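AvrPib protein (Magnaporthe oryzae, PDB 5Z1V) is a MAX effector of the rice blast fungus whose avirulence function depends on a positively charged patch and a stabilized hydrophobic core. Local coordinates at residues S34-F37 and K42-T45; F37-K42 and S59-E64. One frame throughout, in Å; residues are numbered along the deposited sequence.

Contact 1 (S34-F37 and K42-T45)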
ATOM      1  N   SER A  34       7.970  -4.538  -1.399  1.00 12.27           N
ATOM      2  CA  SER A  34       6.897  -4.299  -2.370  1.00 11.62           C
ATOM      3  C   SER A  34       6.061  -5.560  -2.505  1.00 13.04           C
ATOM      4  O   SER A  34       6.587  -6.671  -2.449  1.00 14.41           O
ATOM      5  CB  SER A  34       7.445  -3.919  -3.755  1.00 16.12           C
ATOM      6  OG  SER A  34       8.297  -2.789  -3.691  1.00 17.04           O
ATOM      7  N   ARG A  35       4.752  -5.377  -2.672  1.00 10.87           N
ATOM      8  CA  ARG A  35       3.826  -6.484  -2.863  1.00 13.35           C
ATOM      9  C   ARG A  35       2.850  -6.145  -3.983  1.00 10.95           C
ATOM     10  O   ARG A  35       2.514  -4.986  -4.194  1.00 12.41           O
ATOM     11  CB  ARG A  35       3.063  -6.797  -1.568  1.00 12.30           C
ATOM     12  CG  ARG A  35       3.940  -7.359  -0.460  1.00 17.20           C
ATOM     13  CD  ARG A  35       4.589  -8.688  -0.864  1.00 18.96           C
ATOM     14  NE  ARG A  35       5.338  -9.267   0.253  1.00 21.87           N
ATOM     15  CZ  ARG A  35       6.651  -9.131   0.440  1.00 22.36           C
ATOM     16  NH1 ARG A  35       7.391  -8.451  -0.422  1.00 17.22           N
ATOM     17  NH2 ARG A  35       7.236  -9.689   1.496  1.00 26.36           N
ATOM     18  N   GLU A  36       2.384  -7.177  -4.692  1.00 14.17           N
ATOM     19  CA  GLU A  36       1.370  -7.043  -5.739  1.00 13.52           C
ATOM     20  C   GLU A  36      -0.036  -7.213  -5.168  1.00 11.28           C
ATOM     21  O   GLU A  36      -0.285  -8.095  -4.346  1.00 11.99           O
ATOM     22  CB  GLU A  36       1.597  -8.107  -6.819  1.00 18.50           C
ATOM     23  CG  GLU A  36       1.003  -7.808  -8.188  1.00 21.57           C
ATOM     24  CD  GLU A  36       1.767  -6.722  -8.926  1.00 22.91           C
ATOM     25  OE1 GLU A  36       1.196  -6.138  -9.867  1.00 25.05           O
ATOM     26  OE2 GLU A  36       2.936  -6.456  -8.561  1.00 21.26           O
ATOM     27  N   PHE A  37      -0.966  -6.396  -5.645  1.00  9.44           N
ATOM     28  CA  PHE A  37      -2.372  -6.523  -5.297  1.00 10.40           C
ATOM     29  C   PHE A  37      -3.224  -6.349  -6.536  1.00 11.98           C
ATOM     30  O   PHE A  37      -2.909  -5.540  -7.411  1.00 12.99           O
ATOM     31  CB  PHE A  37      -2.801  -5.489  -4.248  1.00 12.70           C
ATOM     32  CG  PHE A  37      -2.102  -5.654  -2.958  1.00 12.44           C
ATOM     33  CD1 PHE A  37      -2.599  -6.506  -1.999  1.00 11.35           C
ATOM     34  CD2 PHE A  37      -0.917  -4.984  -2.719  1.00 10.75           C
ATOM     35  CE1 PHE A  37      -1.915  -6.699  -0.801  1.00 10.99           C
ATOM     36  CE2 PHE A  37      -0.242  -5.152  -1.542  1.00 14.69           C
ATOM     37  CZ  PHE A  37      -0.744  -6.018  -0.571  1.00 13.19           C
ATOM     38  N   LYS A  42      -7.496  -4.747 -11.516  1.00 12.15           N
ATOM     39  CA  LYS A  42      -6.227  -4.291 -12.069  1.00 14.01           C
ATOM     40  C   LYS A  42      -5.111  -4.607 -11.082  1.00 12.06           C
ATOM     41  O   LYS A  42      -5.318  -4.578  -9.873  1.00 11.83           O
ATOM     42  CB  LYS A  42      -6.245  -2.780 -12.347  1.00 15.02           C
ATOM     43  CG  LYS A  42      -7.242  -2.338 -13.389  1.00 18.59           C
ATOM     44  CD  LYS A  42      -6.710  -2.559 -14.793  1.00 22.96           C
ATOM     45  CE  LYS A  42      -7.824  -2.388 -15.833  1.00 24.28           C
ATOM     46  NZ  LYS A  42      -8.648  -3.629 -15.971  1.00 21.21           N
ATOM     47  N   TYR A  43      -3.918  -4.887 -11.592  1.00 12.16           N
ATOM     48  CA  TYR A  43      -2.801  -5.169 -10.713  1.00 13.05           C
ATOM     49  C   TYR A  43      -1.997  -3.909 -10.416  1.00 13.23           C
ATOM     50  O   TYR A  43      -1.780  -3.062 -11.289  1.00 13.90           O
ATOM     51  CB  TYR A  43      -1.891  -6.235 -11.320  1.00 11.52           C
ATOM     52  CG  TYR A  43      -2.513  -7.609 -11.329  1.00 16.38           C
ATOM     53  CD1 TYR A  43      -2.462  -8.424 -10.202  1.00 21.96           C
ATOM     54  CD2 TYR A  43      -3.167  -8.080 -12.452  1.00 22.48           C
ATOM     55  CE1 TYR A  43      -3.041  -9.686 -10.204  1.00 23.15           C
ATOM     56  CE2 TYR A  43      -3.737  -9.340 -12.467  1.00 24.35           C
ATOM     57  CZ  TYR A  43      -3.673 -10.130 -11.346  1.00 25.19           C
ATOM     58  OH  TYR A  43      -4.252 -11.380 -11.381  1.00 29.05           O
ATOM     59  N   PHE A  44      -1.539  -3.817  -9.170  1.00 11.83           N
ATOM     60  CA  PHE A  44      -0.774  -2.698  -8.645  1.00 11.94           C
ATOM     61  C   PHE A  44       0.350  -3.216  -7.768  1.00  9.49           C
ATOM     62  O   PHE A  44       0.172  -4.186  -7.035  1.00 12.97           O
ATOM     63  CB  PHE A  44      -1.654  -1.778  -7.807  1.00  9.54           C
ATOM     64  CG  PHE A  44      -2.754  -1.161  -8.580  1.00 10.18           C
ATOM     65  CD1 PHE A  44      -3.982  -1.789  -8.680  1.00 12.65           C
ATOM     66  CD2 PHE A  44      -2.560   0.054  -9.218  1.00 13.70           C
ATOM     67  CE1 PHE A  44      -5.010  -1.219  -9.401  1.00 11.04           C
ATOM     68  CE2 PHE A  44      -3.587   0.637  -9.939  1.00 15.80           C
ATOM     69  CZ  PHE A  44      -4.816  -0.004 -10.034  1.00 13.13           C
ATOM     70  N   THR A  45       1.500  -2.576  -7.841  1.00  8.13           N
ATOM     71  CA  THR A  45       2.575  -2.806  -6.878  1.00  9.46           C
ATOM     72  C   THR A  45       2.476  -1.740  -5.796  1.00  8.89           C
ATOM     73  O   THR A  45       2.432  -0.551  -6.110  1.00 12.12           O
ATOM     74  CB  THR A  45       3.958  -2.735  -7.534  1.00 13.84           C
ATOM     75  OG1 THR A  45       4.019  -3.633  -8.652  1.00 14.95           O
ATOM     76  CG2 THR A  45       5.039  -3.117  -6.533  1.00 13.62           C
TER
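Glu-36 swings its CG nearly opposite the backbone N (chi1 -158°) and then bends at chi2 (73°), which folds the carboxylate back over the neighbouring strand, where Thr-45 holds OG1 beside its own backbone N (chi1 -54°). OE2 of Glu-36 thus lies 3.0 Å from OG1 of Thr-45, a likely hydrogen bond, though the hydroxyl may turn to a different acceptor instead. The other carboxylate oxygen, OE1, sits 3.4 Å from CB of Tyr-43, so the acid lies across both residues on this face. Two residues before Glu-36, on the same face, CB of Ser-34 packs against the methyl CG2 of Thr-45 at 3.8 Å, while the Ser-34 hydroxyl bonds to that of Ser-47.

Beneath these side chains runs a regular antiparallel ladder. Phe-37 and Phe-44 form a hydrogen-bonded pair, in which Phe-37 N gives to Phe-44 O and Phe-44 N to Phe-37 O, each at 2.8 Å, and Glu-36 with Thr-45 the adjoining non-hydrogen-bonded pair.

The strands belong to the hairpin 33-39/42-48, whose second strand also pairs with 54-56. The two phenylalanines occupy the other face of the sheet, where Phe-37 packs on Val-27 and Val-29 of strand 22-29.

Contact 2 (F37-K42 and S59-E64)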
ATOM      1  N   PHE A  37      -0.966  -6.396  -5.645  1.00  9.44           N
ATOM      2  CA  PHE A  37      -2.372  -6.523  -5.297  1.00 10.40           C
ATOM      3  C   PHE A  37      -3.224  -6.349  -6.536  1.00 11.98           C
ATOM      4  O   PHE A  37      -2.909  -5.540  -7.411  1.00 12.99           O
ATOM      5  CB  PHE A  37      -2.801  -5.489  -4.248  1.00 12.70           C
ATOM      6  CG  PHE A  37      -2.102  -5.654  -2.958  1.00 12.44           C
ATOM      7  CD1 PHE A  37      -2.599  -6.506  -1.999  1.00 11.35           C
ATOM      8  CD2 PHE A  37      -0.917  -4.984  -2.719  1.00 10.75           C
ATOM      9  CE1 PHE A  37      -1.915  -6.699  -0.801  1.00 10.99           C
ATOM     10  CE2 PHE A  37      -0.242  -5.152  -1.542  1.00 14.69           C
ATOM     11  CZ  PHE A  37      -0.744  -6.018  -0.571  1.00 13.19           C
ATOM     12  N   ASN A  38      -4.325  -7.092  -6.591  1.00 10.64           N
ATOM     13  CA  ASN A  38      -5.371  -6.882  -7.578  1.00 11.66           C
ATOM     14  C   ASN A  38      -6.448  -6.009  -6.930  1.00 11.48           C
ATOM     15  O   ASN A  38      -7.116  -6.431  -5.981  1.00 11.01           O
ATOM     16  CB  ASN A  38      -5.939  -8.235  -8.012  1.00 10.29           C
ATOM     17  CG  ASN A  38      -6.945  -8.127  -9.141  1.00 16.70           C
ATOM     18  OD1 ASN A  38      -7.888  -7.343  -9.079  1.00 16.14           O
ATOM     19  ND2 ASN A  38      -6.772  -8.954 -10.163  1.00 21.30           N
ATOM     20  N   ILE A  39      -6.617  -4.795  -7.424  1.00  9.44           N
ATOM     21  CA  ILE A  39      -7.635  -3.895  -6.902  1.00 10.95           C
ATOM     22  C   ILE A  39      -8.642  -3.686  -8.011  1.00  9.15           C
ATOM     23  O   ILE A  39      -8.289  -3.169  -9.079  1.00 11.53           O
ATOM     24  CB  ILE A  39      -7.050  -2.558  -6.426  1.00 10.05           C
ATOM     25  CG1 ILE A  39      -5.860  -2.758  -5.473  1.00 11.16           C
ATOM     26  CG2 ILE A  39      -8.147  -1.745  -5.747  1.00  9.72           C
ATOM     27  CD1 ILE A  39      -6.182  -3.516  -4.225  1.00 13.74           C
ATOM     28  N   ARG A  40      -9.882  -4.130  -7.767  1.00 11.53           N
ATOM     29  CA  ARG A  40     -11.001  -3.995  -8.707  1.00 12.52           C
ATOM     30  C   ARG A  40     -10.623  -4.456 -10.117  1.00 11.59           C
ATOM     31  O   ARG A  40     -11.040  -3.868 -11.117  1.00 17.95           O
ATOM     32  CB  ARG A  40     -11.553  -2.560  -8.724  1.00 11.59           C
ATOM     33  CG  ARG A  40     -11.911  -1.987  -7.341  1.00 13.66           C
ATOM     34  CD  ARG A  40     -13.022  -2.785  -6.628  1.00 18.83           C
ATOM     35  NE  ARG A  40     -13.371  -2.209  -5.319  1.00 15.99           N
ATOM     36  CZ  ARG A  40     -14.385  -1.375  -5.131  1.00 14.07           C
ATOM     37  NH1 ARG A  40     -15.151  -1.031  -6.159  1.00 15.49           N
ATOM     38  NH2 ARG A  40     -14.632  -0.886  -3.929  1.00 10.12           N
ATOM     39  N   GLY A  41      -9.852  -5.535 -10.202  1.00 11.51           N
ATOM     40  CA  GLY A  41      -9.525  -6.123 -11.484  1.00 15.77           C
ATOM     41  C   GLY A  41      -8.252  -5.634 -12.147  1.00 16.48           C
ATOM     42  O   GLY A  41      -7.956  -6.066 -13.267  1.00 18.59           O
ATOM     43  N   LYS A  42      -7.496  -4.747 -11.516  1.00 12.15           N
ATOM     44  CA  LYS A  42      -6.227  -4.291 -12.069  1.00 14.01           C
ATOM     45  C   LYS A  42      -5.111  -4.607 -11.082  1.00 12.06           C
ATOM     46  O   LYS A  42      -5.318  -4.578  -9.873  1.00 11.83           O
ATOM     47  CB  LYS A  42      -6.245  -2.780 -12.347  1.00 15.02           C
ATOM     48  CG  LYS A  42      -7.242  -2.338 -13.389  1.00 18.59           C
ATOM     49  CD  LYS A  42      -6.710  -2.559 -14.793  1.00 22.96           C
ATOM     50  CE  LYS A  42      -7.824  -2.388 -15.833  1.00 24.28           C
ATOM     51  NZ  LYS A  42      -8.648  -3.629 -15.971  1.00 21.21           N
ATOM     52  N   SER A  59      -2.020   5.034 -11.935  1.00 11.42           N
ATOM     53  CA  SER A  59      -2.506   6.389 -11.720  1.00 14.81           C
ATOM     54  C   SER A  59      -3.907   6.467 -11.125  1.00 15.48           C
ATOM     55  O   SER A  59      -4.335   7.568 -10.762  1.00 17.21           O
ATOM     56  CB  SER A  59      -2.468   7.180 -13.039  1.00 20.11           C
ATOM     57  OG  SER A  59      -3.251   6.560 -14.041  1.00 18.75           O
ATOM     58  N   LYS A  60      -4.618   5.346 -10.989  1.00 14.96           N
ATOM     59  CA  LYS A  60      -5.990   5.379 -10.486  1.00 10.34           C
ATOM     60  C   LYS A  60      -6.047   5.736  -9.010  1.00 13.25           C
ATOM     61  O   LYS A  60      -7.035   6.338  -8.564  1.00 14.03           O
ATOM     62  CB  LYS A  60      -6.649   4.015 -10.677  1.00 16.32           C
ATOM     63  CG  LYS A  60      -8.138   4.052 -10.958  1.00 24.85           C
ATOM     64  CD  LYS A  60      -8.719   2.642 -10.976  1.00 21.83           C
ATOM     65  CE  LYS A  60      -7.829   1.631 -11.706  1.00 28.08           C
ATOM     66  NZ  LYS A  60      -7.265   2.049 -13.015  1.00 37.69           N
ATOM     67  N   TYR A  61      -5.024   5.338  -8.240  1.00 13.26           N
ATOM     68  CA  TYR A  61      -5.033   5.433  -6.787  1.00 10.87           C
ATOM     69  C   TYR A  61      -3.779   6.132  -6.288  1.00 12.04           C
ATOM     70  O   TYR A  61      -2.758   6.194  -6.975  1.00 13.02           O
ATOM     71  CB  TYR A  61      -5.108   4.043  -6.133  1.00  9.98           C
ATOM     72  CG  TYR A  61      -6.257   3.214  -6.625  1.00 11.50           C
ATOM     73  CD1 TYR A  61      -7.556   3.652  -6.447  1.00 10.92           C
ATOM     74  CD2 TYR A  61      -6.045   1.991  -7.266  1.00 11.70           C
ATOM     75  CE1 TYR A  61      -8.623   2.916  -6.901  1.00 10.33           C
ATOM     76  CE2 TYR A  61      -7.117   1.232  -7.722  1.00 11.18           C
ATOM     77  CZ  TYR A  61      -8.407   1.703  -7.526  1.00 12.64           C
ATOM     78  OH  TYR A  61      -9.488   0.979  -7.964  1.00 13.47           O
ATOM     79  N   THR A  62      -3.869   6.656  -5.075  1.00  7.77           N
ATOM     80  CA  THR A  62      -2.711   7.025  -4.275  1.00  9.78           C
ATOM     81  C   THR A  62      -2.742   6.205  -2.992  1.00 10.65           C
ATOM     82  O   THR A  62      -3.667   5.421  -2.757  1.00 10.13           O
ATOM     83  CB  THR A  62      -2.688   8.519  -3.966  1.00 12.79           C
ATOM     84  OG1 THR A  62      -3.885   8.874  -3.280  1.00 13.70           O
ATOM     85  CG2 THR A  62      -2.568   9.351  -5.261  1.00 11.76           C
ATOM     86  N   VAL A  63      -1.711   6.358  -2.169  1.00 11.17           N
ATOM     87  CA  VAL A  63      -1.636   5.615  -0.917  1.00 11.93           C
ATOM     88  C   VAL A  63      -1.205   6.542   0.210  1.00 16.77           C
ATOM     89  O   VAL A  63      -0.487   7.530  -0.001  1.00 14.22           O
ATOM     90  CB  VAL A  63      -0.672   4.399  -1.009  1.00 10.65           C
ATOM     91  CG1 VAL A  63      -1.305   3.283  -1.811  1.00 14.11           C
ATOM     92  CG2 VAL A  63       0.629   4.794  -1.661  1.00 11.91           C
ATOM     93  N   GLU A  64      -1.631   6.188   1.421  1.00 13.15           N
ATOM     94  CA  GLU A  64      -1.206   6.894   2.628  1.00 20.32           C
ATOM     95  C   GLU A  64      -0.811   5.890   3.707  1.00 19.43           C
ATOM     96  O   GLU A  64      -1.323   4.762   3.721  1.00 17.29           O
ATOM     97  CB  GLU A  64      -2.328   7.799   3.119  1.00 26.36           C
ATOM     98  CG  GLU A  64      -1.912   9.227   3.386  1.00 35.25           C
ATOM     99  CD  GLU A  64      -3.057  10.179   3.115  1.00 33.20           C
ATOM    100  OE1 GLU A  64      -2.910  11.065   2.239  1.00 32.08           O
ATOM    101  OE2 GLU A  64      -4.121  10.000   3.753  1.00 35.57           O
TER
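Ile-39 and Tyr-61, the central pair of this contact, keep their CA atoms 9.7 Å apart, and no hydrogen bond joins the turn-forming segment 37-42 to the segment 59-64 that approaches it. Side chains alone bridge the gap. With CG1 of Ile-39 placed beside the backbone N (chi1 -51°), the branch that meets the tyrosine is the methyl CG2, which reaches CE2 of Tyr-61 at 3.7 Å; the longer arm leads away. The two side chains meet at a slant. At the far end of the ring, the phenol OH of Tyr-61 lies 3.9 Å from CG of Arg-40, a van der Waals touch between the arginine's methylene and the phenol oxygen, made where the arginine crosses the tyrosine at about a right angle. CB of Lys-60 rests 3.9 Å above the plane of the Tyr-61 ring, over its centre.

The amino groups of Lys-60 and Lys-42 stay apart, NZ to NZ 6.5 Å, and two like charges this near would probably raise the local positive potential. Backbone bonds from Ile-39 N to Lys-42 O (2.8 Å) and from Lys-42 N to Ile-39 O (3.0 Å) close the turn, and Asn-38 OD1 adds a bent bond from Gly-41 N, 2.9 Å, in the carbonyl plane of the amide, an Asx motif.

Tyr-61 also packs on Ile-17 and Ile-24, on strands of the sheet that 62-63 completes. Ile-39 to Lys-42 form a type I' turn closing a beta hairpin with a two-residue loop, and its packing against the tyrosine leading into strand 62-63 joins the two antiparallel sheets of the beta sandwich characteristic of MAX effectors.

In the fold
Contacts 1 and 2 illustrate how a small beta sandwich is built from local pairing and longer-range packing. Their centres lie 8 Å apart, and both start from strand 33-39; their segments overlap at Phe-37 and Lys-42, though Phe-37 takes no part in contact 2. Contact 1 zips that strand to 42-48, its immediate successor; contact 2 carries the end of the same hairpin to 59-64, which enters the last strand of the opposing sheet. They touch where CZ of Phe-44 comes within 3.5 Å of CE2 of Tyr-61, intersheet packing consistent with the stabilized hydrophobic core on which avirulence depends. The chain is the protein's C-terminal part, probably the mature domain after the signal peptide.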